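Local coordinates for erythrocyte membrane protein 1 (Plasmodium falciparum, PDB 2XU0), which probably binds host cell surface receptors, this chain being the N-terminal NTS-DBL1 adhesion domain of a longer PfEMP1 variant of the malaria parasite implicated in rosetting, at residues L15-S18 / R23-L26; L26-I31 / K281-T286; E337-Q342 / I463-K468; E390-N395 / N455-T460. The protein carries 10 engineered substitutions. All coordinates share one frame; numbering follows the deposited sequence.

Contact 1: residues L15-S18 / R23-L26; sequences LSES and RNVL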
loop_
_atom_site.group_PDB
_atom_site.type_symbol
_atom_site.label_atom_id
_atom_site.label_comp_id
_atom_site.label_asym_id
_atom_site.label_seq_id
_atom_site.Cartn_x
_atom_site.Cartn_y
_atom_site.Cartn_z
ATOM N N LEU A 15 -9.390 6.676 -14.990
ATOM C CA LEU A 15 -9.775 8.047 -15.300
ATOM C C LEU A 15 -10.778 8.625 -14.336
ATOM O O LEU A 15 -10.817 9.847 -14.161
ATOM C CB LEU A 15 -10.357 8.083 -16.720
ATOM C CG LEU A 15 -9.455 8.333 -17.944
ATOM C CD1 LEU A 15 -7.987 8.015 -17.723
ATOM C CD2 LEU A 15 -10.012 7.635 -19.157
ATOM N N SER A 16 -11.645 7.770 -13.778
ATOM C CA SER A 16 -12.682 8.222 -12.871
ATOM C C SER A 16 -12.250 8.346 -11.409
ATOM O O SER A 16 -12.987 8.930 -10.620
ATOM C CB SER A 16 -13.957 7.400 -13.041
ATOM O OG SER A 16 -13.800 6.085 -12.534
ATOM N N GLU A 17 -11.035 7.858 -11.050
ATOM C CA GLU A 17 -10.520 7.965 -9.685
ATOM C C GLU A 17 -10.569 9.438 -9.242
ATOM O O GLU A 17 -10.068 10.314 -9.956
ATOM C CB GLU A 17 -9.075 7.434 -9.592
ATOM C CG GLU A 17 -8.463 7.620 -8.199
ATOM C CD GLU A 17 -7.047 7.119 -7.967
ATOM O OE1 GLU A 17 -6.550 6.310 -8.785
ATOM O OE2 GLU A 17 -6.438 7.525 -6.949
ATOM N N SER A 18 -11.169 9.704 -8.057
ATOM C CA SER A 18 -11.297 11.050 -7.481
ATOM C C SER A 18 -9.979 11.812 -7.358
ATOM O O SER A 18 -8.976 11.277 -6.855
ATOM C CB SER A 18 -11.947 10.979 -6.106
ATOM O OG SER A 18 -12.117 12.280 -5.562
ATOM N N ARG A 23 -4.400 8.753 -2.346
ATOM C CA ARG A 23 -3.234 8.647 -3.211
ATOM C C ARG A 23 -2.957 9.961 -3.938
ATOM O O ARG A 23 -1.825 10.413 -3.934
ATOM C CB ARG A 23 -3.341 7.461 -4.209
ATOM C CG ARG A 23 -2.018 7.262 -5.008
ATOM C CD ARG A 23 -2.052 6.078 -5.986
ATOM N NE ARG A 23 -3.051 6.247 -7.047
ATOM C CZ ARG A 23 -2.845 6.924 -8.178
ATOM N NH1 ARG A 23 -1.676 7.510 -8.410
ATOM N NH2 ARG A 23 -3.816 7.048 -9.070
ATOM N N ASN A 24 -3.963 10.555 -4.573
ATOM C CA ASN A 24 -3.802 11.817 -5.286
ATOM C C ASN A 24 -3.423 12.964 -4.372
ATOM O O ASN A 24 -2.502 13.724 -4.690
ATOM C CB ASN A 24 -5.081 12.156 -6.141
ATOM C CG ASN A 24 -5.104 11.397 -7.424
ATOM O OD1 ASN A 24 -4.056 11.126 -7.998
ATOM N ND2 ASN A 24 -6.280 11.001 -7.887
ATOM N N VAL A 25 -4.098 13.077 -3.220
ATOM C CA VAL A 25 -3.789 14.161 -2.268
ATOM C C VAL A 25 -2.358 13.999 -1.705
ATOM O O VAL A 25 -1.626 14.972 -1.647
ATOM C CB VAL A 25 -4.879 14.276 -1.170
ATOM C CG1 VAL A 25 -4.430 15.147 0.006
ATOM C CG2 VAL A 25 -6.196 14.791 -1.769
ATOM N N LEU A 26 -1.945 12.769 -1.371
ATOM C CA LEU A 26 -0.613 12.553 -0.795
ATOM C C LEU A 26 0.471 12.795 -1.827
ATOM O O LEU A 26 1.499 13.377 -1.487
ATOM C CB LEU A 26 -0.477 11.146 -0.136
ATOM C CG LEU A 26 -1.461 10.783 1.004
ATOM C CD1 LEU A 26 -1.483 9.264 1.256
ATOM C CD2 LEU A 26 -1.156 11.523 2.269
HETATM O O HOH W 1 -5.096 4.036 -7.409
#

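Contact 2: residues L26-I31 / K281-T286; sequences LENIGI and KGSDGT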
loop_
_atom_site.group_PDB
_atom_site.type_symbol
_atom_site.label_atom_id
_atom_site.label_comp_id
_atom_site.label_asym_id
_atom_site.label_seq_id
_atom_site.Cartn_x
_atom_site.Cartn_y
_atom_site.Cartn_z
ATOM N N LEU A 26 -1.945 12.769 -1.371
ATOM C CA LEU A 26 -0.613 12.553 -0.795
ATOM C C LEU A 26 0.471 12.795 -1.827
ATOM O O LEU A 26 1.499 13.377 -1.487
ATOM C CB LEU A 26 -0.477 11.146 -0.136
ATOM C CG LEU A 26 -1.461 10.783 1.004
ATOM C CD1 LEU A 26 -1.483 9.264 1.256
ATOM C CD2 LEU A 26 -1.156 11.523 2.269
ATOM N N GLU A 27 0.256 12.339 -3.078
ATOM C CA GLU A 27 1.177 12.540 -4.210
ATOM C C GLU A 27 1.380 14.058 -4.443
ATOM O O GLU A 27 2.504 14.522 -4.713
ATOM C CB GLU A 27 0.583 11.933 -5.492
ATOM C CG GLU A 27 0.857 10.452 -5.677
ATOM C CD GLU A 27 2.209 10.131 -6.263
ATOM O OE1 GLU A 27 3.102 11.006 -6.240
ATOM O OE2 GLU A 27 2.398 8.972 -6.681
ATOM N N ASN A 28 0.309 14.814 -4.307
ATOM C CA ASN A 28 0.405 16.258 -4.474
ATOM C C ASN A 28 1.231 16.932 -3.391
ATOM O O ASN A 28 1.983 17.860 -3.692
ATOM C CB ASN A 28 -0.926 16.902 -4.718
ATOM C CG ASN A 28 -1.413 16.667 -6.124
ATOM O OD1 ASN A 28 -0.739 17.000 -7.101
ATOM N ND2 ASN A 28 -2.570 16.051 -6.262
ATOM N N ILE A 29 1.176 16.414 -2.165
ATOM C CA ILE A 29 2.028 16.966 -1.109
ATOM C C ILE A 29 3.454 16.454 -1.308
ATOM O O ILE A 29 4.385 17.226 -1.147
ATOM C CB ILE A 29 1.450 16.736 0.319
ATOM C CG1 ILE A 29 0.063 17.379 0.440
ATOM C CG2 ILE A 29 2.418 17.281 1.378
ATOM C CD1 ILE A 29 -0.788 16.842 1.618
ATOM N N GLY A 30 3.598 15.196 -1.759
ATOM C CA GLY A 30 4.886 14.581 -2.076
ATOM C C GLY A 30 5.700 15.365 -3.093
ATOM O O GLY A 30 6.924 15.465 -2.960
ATOM N N ILE A 31 5.036 15.903 -4.125
ATOM C CA ILE A 31 5.648 16.745 -5.173
ATOM C C ILE A 31 6.279 17.961 -4.508
ATOM O O ILE A 31 7.401 18.317 -4.852
ATOM C CB ILE A 31 4.584 17.266 -6.206
ATOM C CG1 ILE A 31 4.094 16.160 -7.100
ATOM C CG2 ILE A 31 5.168 18.418 -7.073
ATOM C CD1 ILE A 31 3.095 16.605 -8.050
ATOM N N LYS A 281 -3.770 12.793 -10.433
ATOM C CA LYS A 281 -4.450 14.060 -10.690
ATOM C C LYS A 281 -3.972 15.146 -9.776
ATOM O O LYS A 281 -3.629 14.879 -8.631
ATOM C CB LYS A 281 -5.977 13.933 -10.546
ATOM C CG LYS A 281 -6.587 13.020 -11.593
ATOM C CD LYS A 281 -8.076 12.966 -11.479
ATOM C CE LYS A 281 -8.621 11.945 -12.449
ATOM N NZ LYS A 281 -10.080 11.769 -12.265
ATOM N N GLY A 282 -3.958 16.370 -10.292
ATOM C CA GLY A 282 -3.651 17.551 -9.504
ATOM C C GLY A 282 -4.877 17.960 -8.722
ATOM O O GLY A 282 -5.977 17.448 -8.952
ATOM N N SER A 283 -4.706 18.925 -7.831
ATOM C CA SER A 283 -5.766 19.480 -6.993
ATOM C C SER A 283 -6.889 20.106 -7.826
ATOM O O SER A 283 -8.021 20.181 -7.362
ATOM C CB SER A 283 -5.177 20.527 -6.058
ATOM O OG SER A 283 -4.073 19.977 -5.358
ATOM N N ASP A 284 -6.573 20.542 -9.060
ATOM C CA ASP A 284 -7.549 21.135 -9.967
ATOM C C ASP A 284 -8.183 20.089 -10.905
ATOM O O ASP A 284 -9.055 20.429 -11.709
ATOM C CB ASP A 284 -6.902 22.309 -10.742
ATOM C CG ASP A 284 -5.675 21.983 -11.590
ATOM O OD1 ASP A 284 -5.157 20.848 -11.486
ATOM O OD2 ASP A 284 -5.199 22.885 -12.320
ATOM N N GLY A 285 -7.795 18.820 -10.747
ATOM C CA GLY A 285 -8.314 17.738 -11.579
ATOM C C GLY A 285 -7.497 17.448 -12.824
ATOM O O GLY A 285 -7.758 16.456 -13.501
ATOM N N THR A 286 -6.467 18.261 -13.110
ATOM C CA THR A 286 -5.555 18.065 -14.248
ATOM C C THR A 286 -4.947 16.664 -14.157
ATOM O O THR A 286 -4.489 16.266 -13.088
ATOM C CB THR A 286 -4.490 19.170 -14.283
ATOM O OG1 THR A 286 -5.167 20.418 -14.442
ATOM C CG2 THR A 286 -3.489 19.001 -15.420
#

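Contact 3: residues E337-Q342 / I463-K468; sequences ECRDEQ and ISEYCK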
loop_
_atom_site.group_PDB
_atom_site.type_symbol
_atom_site.label_atom_id
_atom_site.label_comp_id
_atom_site.label_asym_id
_atom_site.label_seq_id
_atom_site.Cartn_x
_atom_site.Cartn_y
_atom_site.Cartn_z
ATOM N N GLU A 337 -23.196 -18.439 -1.861
ATOM C CA GLU A 337 -23.647 -19.398 -0.856
ATOM C C GLU A 337 -24.959 -18.973 -0.167
ATOM O O GLU A 337 -25.549 -19.797 0.532
ATOM C CB GLU A 337 -22.556 -19.617 0.220
ATOM C CG GLU A 337 -21.195 -20.038 -0.324
ATOM C CD GLU A 337 -21.179 -21.265 -1.219
ATOM O OE1 GLU A 337 -21.726 -22.314 -0.808
ATOM O OE2 GLU A 337 -20.606 -21.174 -2.329
ATOM N N CYS A 338 -25.393 -17.698 -0.326
ATOM C CA CYS A 338 -26.567 -17.157 0.371
ATOM C C CYS A 338 -27.755 -16.776 -0.479
ATOM O O CYS A 338 -28.890 -16.897 -0.013
ATOM C CB CYS A 338 -26.161 -15.993 1.274
ATOM S SG CYS A 338 -25.008 -16.450 2.589
ATOM N N ARG A 339 -27.497 -16.167 -1.640
ATOM C CA ARG A 339 -28.547 -15.638 -2.497
ATOM C C ARG A 339 -28.267 -15.932 -3.955
ATOM O O ARG A 339 -27.219 -15.555 -4.493
ATOM C CB ARG A 339 -28.703 -14.116 -2.280
ATOM C CG ARG A 339 -30.140 -13.593 -2.401
ATOM C CD ARG A 339 -30.615 -13.044 -1.070
ATOM N NE ARG A 339 -30.725 -11.582 -1.068
ATOM C CZ ARG A 339 -30.706 -10.828 0.030
ATOM N NH1 ARG A 339 -30.554 -11.386 1.225
ATOM N NH2 ARG A 339 -30.820 -9.508 -0.061
ATOM N N ASP A 340 -29.225 -16.622 -4.581
ATOM C CA ASP A 340 -29.283 -16.944 -6.008
ATOM C C ASP A 340 -30.791 -16.977 -6.328
ATOM O O ASP A 340 -31.429 -18.035 -6.233
ATOM C CB ASP A 340 -28.566 -18.281 -6.332
ATOM C CG ASP A 340 -28.255 -18.497 -7.810
ATOM O OD1 ASP A 340 -29.059 -18.046 -8.665
ATOM O OD2 ASP A 340 -27.221 -19.137 -8.111
ATOM N N GLU A 341 -31.370 -15.783 -6.585
ATOM C CA GLU A 341 -32.806 -15.611 -6.847
ATOM C C GLU A 341 -33.339 -16.456 -8.014
ATOM O O GLU A 341 -34.404 -17.064 -7.882
ATOM C CB GLU A 341 -33.189 -14.132 -6.983
ATOM C CG GLU A 341 -33.083 -13.348 -5.680
ATOM C CD GLU A 341 -33.806 -12.012 -5.620
ATOM O OE1 GLU A 341 -34.123 -11.439 -6.690
ATOM O OE2 GLU A 341 -34.040 -11.528 -4.489
ATOM N N GLN A 342 -32.564 -16.529 -9.122
ATOM C CA GLN A 342 -32.859 -17.295 -10.340
ATOM C C GLN A 342 -33.002 -18.791 -10.040
ATOM O O GLN A 342 -33.863 -19.454 -10.626
ATOM C CB GLN A 342 -31.761 -17.064 -11.400
ATOM C CG GLN A 342 -32.211 -17.366 -12.833
ATOM C CD GLN A 342 -31.179 -16.956 -13.859
ATOM O OE1 GLN A 342 -30.831 -15.775 -13.995
ATOM N NE2 GLN A 342 -30.697 -17.921 -14.634
ATOM N N ILE A 463 -22.048 -6.899 8.972
ATOM C CA ILE A 463 -22.295 -8.214 8.382
ATOM C C ILE A 463 -22.783 -7.942 6.948
ATOM O O ILE A 463 -23.325 -6.853 6.678
ATOM C CB ILE A 463 -23.372 -9.034 9.177
ATOM C CG1 ILE A 463 -24.737 -8.292 9.246
ATOM C CG2 ILE A 463 -22.874 -9.488 10.564
ATOM C CD1 ILE A 463 -25.926 -9.166 8.978
ATOM N N SER A 464 -22.580 -8.896 6.029
ATOM C CA SER A 464 -23.066 -8.750 4.651
ATOM C C SER A 464 -24.600 -8.733 4.675
ATOM O O SER A 464 -25.204 -9.400 5.519
ATOM C CB SER A 464 -22.619 -9.939 3.800
ATOM O OG SER A 464 -23.282 -9.915 2.544
ATOM N N GLU A 465 -25.226 -8.011 3.730
ATOM C CA GLU A 465 -26.690 -7.969 3.597
ATOM C C GLU A 465 -27.269 -9.378 3.351
ATOM O O GLU A 465 -28.383 -9.653 3.769
ATOM C CB GLU A 465 -27.135 -6.992 2.484
ATOM C CG GLU A 465 -26.793 -7.418 1.060
ATOM C CD GLU A 465 -27.531 -6.674 -0.037
ATOM O OE1 GLU A 465 -28.784 -6.644 -0.011
ATOM O OE2 GLU A 465 -26.853 -6.154 -0.951
ATOM N N TYR A 466 -26.497 -10.255 2.690
ATOM C CA TYR A 466 -26.864 -11.642 2.372
ATOM C C TYR A 466 -26.921 -12.537 3.606
ATOM O O TYR A 466 -27.470 -13.629 3.538
ATOM C CB TYR A 466 -25.927 -12.216 1.289
ATOM C CG TYR A 466 -25.881 -11.336 0.060
ATOM C CD1 TYR A 466 -27.032 -11.091 -0.689
ATOM C CD2 TYR A 466 -24.713 -10.672 -0.304
ATOM C CE1 TYR A 466 -27.019 -10.215 -1.776
ATOM C CE2 TYR A 466 -24.682 -9.806 -1.399
ATOM C CZ TYR A 466 -25.841 -9.577 -2.129
ATOM O OH TYR A 466 -25.824 -8.745 -3.224
ATOM N N CYS A 467 -26.385 -12.052 4.732
ATOM C CA CYS A 467 -26.288 -12.740 6.024
ATOM C C CYS A 467 -27.354 -12.321 7.012
ATOM O O CYS A 467 -27.438 -12.925 8.088
ATOM C CB CYS A 467 -24.889 -12.562 6.615
ATOM S SG CYS A 467 -23.575 -13.196 5.556
ATOM N N LYS A 468 -28.162 -11.285 6.681
ATOM C CA LYS A 468 -29.212 -10.818 7.601
ATOM C C LYS A 468 -30.208 -11.941 7.899
ATOM O O LYS A 468 -30.289 -12.910 7.125
ATOM C CB LYS A 468 -29.952 -9.585 7.045
ATOM C CG LYS A 468 -29.105 -8.321 7.029
ATOM C CD LYS A 468 -29.847 -7.160 6.385
ATOM C CE LYS A 468 -29.184 -5.829 6.646
ATOM N NZ LYS A 468 -27.945 -5.637 5.839
HETATM O O HOH W 2 -29.536 -14.113 1.643
#

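Contact 4: residues E390-N395 / N455-T460; sequences EFYKQN and NKPIKT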
loop_
_atom_site.group_PDB
_atom_site.type_symbol
_atom_site.label_atom_id
_atom_site.label_comp_id
_atom_site.label_asym_id
_atom_site.label_seq_id
_atom_site.Cartn_x
_atom_site.Cartn_y
_atom_site.Cartn_z
ATOM N N GLU A 390 -7.780 -3.568 12.838
ATOM C CA GLU A 390 -6.697 -2.966 12.064
ATOM C C GLU A 390 -7.002 -1.512 11.765
ATOM O O GLU A 390 -6.097 -0.681 11.815
ATOM C CB GLU A 390 -6.505 -3.745 10.758
ATOM C CG GLU A 390 -5.875 -5.114 10.973
ATOM C CD GLU A 390 -5.697 -5.940 9.714
ATOM O OE1 GLU A 390 -6.036 -5.441 8.621
ATOM O OE2 GLU A 390 -5.336 -7.130 9.836
ATOM N N PHE A 391 -8.263 -1.221 11.412
ATOM C CA PHE A 391 -8.766 0.107 11.112
ATOM C C PHE A 391 -8.655 1.044 12.330
ATOM O O PHE A 391 -8.081 2.132 12.209
ATOM C CB PHE A 391 -10.238 0.043 10.616
ATOM C CG PHE A 391 -10.822 1.433 10.523
ATOM C CD1 PHE A 391 -10.457 2.290 9.481
ATOM C CD2 PHE A 391 -11.630 1.932 11.535
ATOM C CE1 PHE A 391 -10.915 3.610 9.447
ATOM C CE2 PHE A 391 -12.086 3.249 11.499
ATOM C CZ PHE A 391 -11.720 4.079 10.456
ATOM N N TYR A 392 -9.164 0.615 13.510
ATOM C CA TYR A 392 -9.093 1.466 14.719
ATOM C C TYR A 392 -7.647 1.725 15.124
ATOM O O TYR A 392 -7.327 2.840 15.539
ATOM C CB TYR A 392 -9.844 0.839 15.913
ATOM C CG TYR A 392 -11.357 0.847 15.822
ATOM C CD1 TYR A 392 -12.046 2.000 15.452
ATOM C CD2 TYR A 392 -12.107 -0.232 16.295
ATOM C CE1 TYR A 392 -13.440 2.059 15.491
ATOM C CE2 TYR A 392 -13.502 -0.200 16.297
ATOM C CZ TYR A 392 -14.163 0.944 15.890
ATOM O OH TYR A 392 -15.525 0.948 15.844
ATOM N N LYS A 393 -6.766 0.719 14.945
ATOM C CA LYS A 393 -5.344 0.847 15.307
ATOM C C LYS A 393 -4.652 1.908 14.480
ATOM O O LYS A 393 -3.821 2.628 15.002
ATOM C CB LYS A 393 -4.614 -0.472 15.135
ATOM C CG LYS A 393 -4.941 -1.517 16.202
ATOM C CD LYS A 393 -4.152 -2.734 15.906
ATOM C CE LYS A 393 -3.768 -3.473 17.158
ATOM N NZ LYS A 393 -4.554 -4.727 17.282
ATOM N N GLN A 394 -4.995 2.001 13.190
ATOM C CA GLN A 394 -4.402 2.974 12.261
ATOM C C GLN A 394 -5.014 4.348 12.439
ATOM O O GLN A 394 -4.355 5.369 12.276
ATOM C CB GLN A 394 -4.536 2.471 10.836
ATOM C CG GLN A 394 -3.598 1.314 10.590
ATOM C CD GLN A 394 -3.895 0.683 9.259
ATOM O OE1 GLN A 394 -4.934 0.038 9.058
ATOM N NE2 GLN A 394 -3.025 0.928 8.322
ATOM N N ASN A 395 -6.267 4.361 12.855
ATOM C CA ASN A 395 -7.049 5.539 13.171
ATOM C C ASN A 395 -6.363 6.250 14.331
ATOM O O ASN A 395 -6.165 7.464 14.288
ATOM C CB ASN A 395 -8.460 5.087 13.569
ATOM C CG ASN A 395 -9.464 6.164 13.796
ATOM O OD1 ASN A 395 -9.229 7.162 14.485
ATOM N ND2 ASN A 395 -10.640 5.935 13.274
ATOM N N ASN A 455 -15.855 6.970 8.167
ATOM C CA ASN A 455 -16.385 7.822 9.230
ATOM C C ASN A 455 -17.635 7.180 9.872
ATOM O O ASN A 455 -18.142 7.700 10.845
ATOM C CB ASN A 455 -16.692 9.239 8.719
ATOM C CG ASN A 455 -15.474 10.053 8.412
ATOM O OD1 ASN A 455 -15.324 10.639 7.326
ATOM N ND2 ASN A 455 -14.546 10.068 9.328
ATOM N N LYS A 456 -18.112 6.050 9.340
ATOM C CA LYS A 456 -19.246 5.304 9.887
ATOM C C LYS A 456 -18.809 3.835 9.984
ATOM O O LYS A 456 -19.204 3.019 9.149
ATOM C CB LYS A 456 -20.520 5.491 9.005
ATOM C CG LYS A 456 -21.112 6.891 9.113
ATOM C CD LYS A 456 -22.523 6.967 8.555
ATOM C CE LYS A 456 -23.205 8.280 8.887
ATOM N NZ LYS A 456 -23.516 8.412 10.341
ATOM N N PRO A 457 -17.925 3.488 10.948
ATOM C CA PRO A 457 -17.410 2.114 11.009
ATOM C C PRO A 457 -18.476 1.029 11.102
ATOM O O PRO A 457 -18.338 -0.012 10.467
ATOM C CB PRO A 457 -16.461 2.134 12.213
ATOM C CG PRO A 457 -16.056 3.558 12.345
ATOM C CD PRO A 457 -17.312 4.326 11.994
ATOM N N ILE A 458 -19.551 1.293 11.833
ATOM C CA ILE A 458 -20.653 0.329 11.961
ATOM C C ILE A 458 -21.218 -0.099 10.600
ATOM O O ILE A 458 -21.396 -1.289 10.390
ATOM C CB ILE A 458 -21.688 0.808 13.026
ATOM C CG1 ILE A 458 -21.101 0.659 14.471
ATOM C CG2 ILE A 458 -23.061 0.134 12.921
ATOM C CD1 ILE A 458 -20.120 -0.550 14.725
ATOM N N LYS A 459 -21.364 0.847 9.646
ATOM C CA LYS A 459 -21.870 0.557 8.292
ATOM C C LYS A 459 -20.796 -0.094 7.406
ATOM O O LYS A 459 -21.096 -1.022 6.655
ATOM C CB LYS A 459 -22.403 1.839 7.611
ATOM C CG LYS A 459 -23.276 2.726 8.512
ATOM C CD LYS A 459 -24.777 2.460 8.355
ATOM C CE LYS A 459 -25.624 3.534 9.004
ATOM N NZ LYS A 459 -25.545 4.835 8.280
ATOM N N THR A 460 -19.544 0.367 7.508
ATOM C CA THR A 460 -18.465 -0.171 6.685
ATOM C C THR A 460 -17.996 -1.545 7.106
ATOM O O THR A 460 -17.551 -2.316 6.263
ATOM C CB THR A 460 -17.329 0.839 6.598
ATOM O OG1 THR A 460 -17.913 2.089 6.249
ATOM C CG2 THR A 460 -16.254 0.441 5.572
#

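Contact 1: residues L15-S18 / R23-L26
Glu-17 and Arg-23 meet nearly at right angles where the N-terminal segment of this PfEMP1 domain doubles back, the tight reversal between the short helix 13-16 and the long helix 22-39. Each side chain leaves its backbone in the same sense: CG of Glu-17 (chi1 176°) and CG of Arg-23 (chi1 -173°) lie opposite the main-chain N. The glutamate then runs straight out, while the arginine bends at chi3 and turns its guanidinium back toward the carboxylate. Their planes stand 73° apart. Arg-23 NH2 therefore donates within its own plane to Glu-17 OE1, 2.8 Å away, but reaches that oxygen from above the carboxylate plane. The result is a salt bridge through one nitrogen rather than a flat, two-pronged pair. A water spans the same pair, accepting from Arg-23 NE and donating to Glu-17 OE1, each at 3.0 Å, a second, indirect link. Glu-17 OE2 turns instead to Ser-21 OG inside the connecting loop, and Arg-23 NH2 has a second acceptor in Phe-279 O of strand 279-281, which ties the reversal to the Duffy-binding region.

Asn-24 comes at Glu-17 from the opposite direction, its amide tilted only modestly from the carboxylate plane, yet it spends its ND2 on the main chain. The turn is thus gripped from helix 22-39 by two consecutive side chains, one charged and one neutral. The second grip is Asn-24 ND2 to Ser-18 O at 2.9 Å, with the oxygen in the amide plane and the nitrogen above the carbonyl plane.

Contact 2: residues L26-I31 / K281-T286
The flat carboxamide of Asn-28 and the peptide group of Lys-281 meet edge on through one bond, ND2 pointing at a lone pair of Lys-281 O. Asn-28 ND2 donates to Lys-281 O at 2.8 Å, close to the amide plane and in the carbonyl plane, with an N-H...O angle of 161°. Off the amide plane, Gly-282 CA rests 3.7 Å from Asn-28 ND2. At the amide's other end, OD1 accepts from Arg-280 NH2. CG of Asn-28 is turned away from the carbonyl carbon (chi1 -76°), which carries the amide out to the hairpin.

That beta hairpin joins strands 279-281 and 287-289. Its type I turn, Gly-282 to Gly-285, is closed by Gly-285 N to Gly-282 O; just outside, Gly-282 N to Thr-286 O joins the two arms. Gly-285 takes a positive phi of 91°, a value that suits glycine. One turn back along helix 22-39, Asn-24 OD1 accepts from Lys-281 N, so asparagines four residues apart hold both polar backbone atoms of this lysine.

The chemistry is directional and almost wholly polar: helix 22-39 is fixed to the Duffy-binding region here by main-chain recognition, with no apolar side-chain pair between these two segments.

Contact 3: residues E337-Q342 / I463-K468
Arg-339 runs along one edge of Tyr-466 in the disulfide-rich end of the Duffy-binding-like C-terminal subdomain, where helix 311-338 gives way to strand 339-340 beside the 3-10 turn 465-467. Its CB starts the contact, 3.8 Å from Tyr-466 CD1, and CD passes the same carbon a little farther off. The chain bends at chi2 (115°) and again at chi3, which turns a guanidinium face toward the ring's edge. Arg-339 NE is then 3.7 Å from Tyr-466 CD1 and lies in the ring plane, while CD1 stands over the centre of the guanidinium. With the planes 77° apart, this is a T-shaped meeting in which the tyrosine supplies the edge; Glu-465 CG lies over the centre of one ring face.

The tip divides its work. Arg-339 NH1 donates a hydrogen bond to a water at 2.9 Å, which can in turn donate to Tyr-466 O, 2.8 Å away, although other acceptors compete for its protons. Arg-339 NH2 makes a long salt bridge, 3.5 Å, to Glu-465 OE1.

Disulfides tie both segments to helix 371-407, Cys-338 to Cys-373 and Cys-467 to Cys-377. Behind the arginine, Cys-338 CB packs 3.8 Å from Tyr-466 CB and 3.5 Å from Tyr-466 O.

Contact 4: residues E390-N395 / N455-T460
Phe-391 and Tyr-392, neighbours on helix 371-407, reach the same proline through different chi1 settings. In Phe-391 the ring swings away from the main-chain N (chi1 171°); in Tyr-392 it swings away from the carbonyl carbon instead (chi1 -72°). The two rings thereby converge on Pro-457, and each side chain runs at about a right angle to that of the proline.

Phe-391 touches with its outer rim, CE2 lying 4.1 Å from Pro-457 CG. Tyr-392 touches with its far end, where OH comes within 3.9 Å of Pro-457 CB and CE1 within 4.4 Å of CG. Both approaches are oblique, so neither makes a stack, and the contact is apolar apart from the tyrosine oxygen grazing a carbon. Pro-457 opens the short helix 457-460, a place where its lack of an N-H costs no helical bond, and Lys-456 holds the N-cap position just before it. The backbone bond Thr-460 N to Lys-456 O, 3.1 Å, completes that turn.

Within the C-terminal subdomain, Phe-391 also meets the ring of Phe-461, their planes at about 40°. Pro-457 thus sits at the margin of the packing between helices 371-407, 311-338 and 429-437, with Phe-391 on the buried side, against Leu-433 and Trp-319, and the exposed Tyr-392 on the outer one.

How the contacts relate
Contacts 1 and 2 form one unit: their centres are 8 Å apart, they share Leu-26 on helix 22-39, and Lys-281 NZ reaches back to the carbonyl oxygens of Leu-15 and Glu-17. Together they fasten the N-terminal segment to the Duffy-binding hairpin some 250 residues later. Contacts 3 and 4 come afterwards along the chain, within the C-terminal subdomain, where 390-395 and 455-460 fall between the two segments of contact 3. Their centres lie 24 Å apart; helix 371-407 is common to both regions, and their segments adjoin in sequence without otherwise touching. From contact 2 to contact 3 is about 40 Å between centres, so the two pairs of contacts lie in well-separated parts of the elongated domain.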